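Epoxyqueuosine reductase (Streptococcus thermophilus, PDB 5D6S) binds cobalamin and two iron/sulfur clusters, and is a QueG-family protein with a 4Fe-4S double cluster binding domain. Local coordinates at residues Gly47-Asp52 with Lys168-Gly173. Numbering follows the deposited sequence.
Sequences GFTTAD and KRAGIG
Arg169, the last residue of helix 163-169, reaches over to the edge strand 45-50 and ties itself to the backbone where that strand ends. Its NE donates to Thr49 OG1 at 2.9 Å, a fairly straight bond (161°) that lies close to the guanidinium plane. With chi1 at 166°, Thr49 OG1 stands anti to its own backbone N, which places it at this guanidinium edge. Farther along the edge, NH1 and NH2 of Arg169 both grip Asp52 O, at 2.8 and 2.9 Å respectively; NH1 arrives on a lone pair in the carbonyl plane, NH2 from well above it. A weak bond from NH1 to Thr50 O brings in a second carbonyl, while Thr50 OG1 lies over one guanidinium face. That hydroxyl also accepts from Asp52 N at 3.1 Å in an ST turn, consistent with both carbonyls facing the same NH1.

Past the helix end the contact passes to small side chains and backbone. Ala170 CB packs against Thr49 CG2 (3.8 Å), and Ile172 CD1 rests on Gly47 N and CA. Two CA-H...O contacts run in reciprocal directions, from Ala170 CA to Phe48 O (3.4 Å) and from Gly47 CA to Ala170 O. Gly171, at positive phi, closes the helix in a Schellman motif.

Arg169 also bonds to Asp53 O and makes a cation-pi contact with Phe54. Lys168, the residue before Arg169, touches cobalamin. The Phe48 side chain, leaving the strand on the side away from 168-173, touches Lys31, Ile34 and Gln35 of helix 30-40, whereas Ala170 and Ile172 touch Ser96 of strand 93-100, which pairs antiparallel with strand 45-50.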
# COMPACT_ATOMS: atom_id res chain seq x y z
N GLY A 47 -19.68 -5.68 10.14
CA GLY A 47 -19.54 -6.93 10.86
C GLY A 47 -19.44 -6.61 12.34
O GLY A 47 -19.22 -5.45 12.70
N PHE A 48 -19.63 -7.62 13.18
CA PHE A 48 -19.62 -7.45 14.63
C PHE A 48 -18.86 -8.60 15.24
O PHE A 48 -18.90 -9.72 14.75
CB PHE A 48 -21.03 -7.39 15.19
CG PHE A 48 -21.87 -6.29 14.61
CD1 PHE A 48 -22.54 -6.48 13.41
CD2 PHE A 48 -21.96 -5.06 15.24
CE1 PHE A 48 -23.30 -5.47 12.84
CE2 PHE A 48 -22.73 -4.04 14.68
CZ PHE A 48 -23.41 -4.24 13.48
N THR A 49 -18.14 -8.31 16.30
CA THR A 49 -17.39 -9.34 16.99
C THR A 49 -17.13 -8.87 18.40
O THR A 49 -17.33 -7.71 18.74
CB THR A 49 -16.08 -9.70 16.28
OG1 THR A 49 -15.26 -10.47 17.16
CG2 THR A 49 -15.34 -8.45 15.88
N THR A 50 -16.69 -9.80 19.24
CA THR A 50 -16.48 -9.49 20.64
C THR A 50 -15.19 -8.69 20.76
O THR A 50 -14.34 -8.70 19.86
CB THR A 50 -16.37 -10.77 21.50
OG1 THR A 50 -15.20 -11.51 21.13
CG2 THR A 50 -17.61 -11.65 21.33
N ALA A 51 -15.06 -8.02 21.89
CA ALA A 51 -13.80 -7.45 22.31
C ALA A 51 -12.90 -8.52 22.95
O ALA A 51 -12.03 -8.20 23.76
CB ALA A 51 -14.05 -6.33 23.30
N ASP A 52 -13.12 -9.80 22.62
CA ASP A 52 -12.26 -10.85 23.15
C ASP A 52 -10.90 -10.69 22.53
O ASP A 52 -10.78 -10.33 21.35
CB ASP A 52 -12.79 -12.25 22.82
CG ASP A 52 -13.96 -12.66 23.70
OD1 ASP A 52 -14.30 -11.93 24.65
OD2 ASP A 52 -14.54 -13.73 23.43
N LYS A 168 -12.07 -10.52 9.91
CA LYS A 168 -12.38 -11.94 9.80
C LYS A 168 -13.35 -12.41 10.90
O LYS A 168 -14.43 -12.92 10.59
CB LYS A 168 -11.13 -12.81 9.82
CG LYS A 168 -11.48 -14.28 9.72
CD LYS A 168 -10.27 -15.18 9.65
CE LYS A 168 -10.56 -16.48 10.39
NZ LYS A 168 -9.36 -17.31 10.52
N ARG A 169 -12.97 -12.24 12.17
CA ARG A 169 -13.88 -12.55 13.29
C ARG A 169 -15.25 -11.88 13.14
O ARG A 169 -16.21 -12.35 13.72
CB ARG A 169 -13.33 -12.16 14.67
CG ARG A 169 -12.38 -13.18 15.29
CD ARG A 169 -12.49 -13.27 16.82
NE ARG A 169 -12.77 -12.00 17.51
CZ ARG A 169 -12.07 -11.49 18.54
NH1 ARG A 169 -12.45 -10.33 19.08
NH2 ARG A 169 -11.01 -12.12 19.04
N ALA A 170 -15.33 -10.77 12.42
CA ALA A 170 -16.59 -10.06 12.27
C ALA A 170 -17.35 -10.49 11.02
O ALA A 170 -18.40 -9.94 10.69
CB ALA A 170 -16.36 -8.56 12.27
N GLY A 171 -16.80 -11.47 10.31
CA GLY A 171 -17.41 -11.98 9.09
C GLY A 171 -17.56 -10.96 7.97
O GLY A 171 -18.58 -10.92 7.29
N ILE A 172 -16.52 -10.15 7.75
CA ILE A 172 -16.45 -9.29 6.54
C ILE A 172 -16.00 -10.15 5.37
O ILE A 172 -16.45 -9.97 4.23
CB ILE A 172 -15.51 -8.06 6.72
CG1 ILE A 172 -16.30 -6.86 7.22
CG2 ILE A 172 -14.86 -7.64 5.40
CD1 ILE A 172 -16.83 -7.01 8.62
N GLY A 173 -15.10 -11.07 5.66
CA GLY A 173 -14.59 -11.96 4.66
C GLY A 173 -13.59 -12.85 5.35
O GLY A 173 -13.50 -12.84 6.57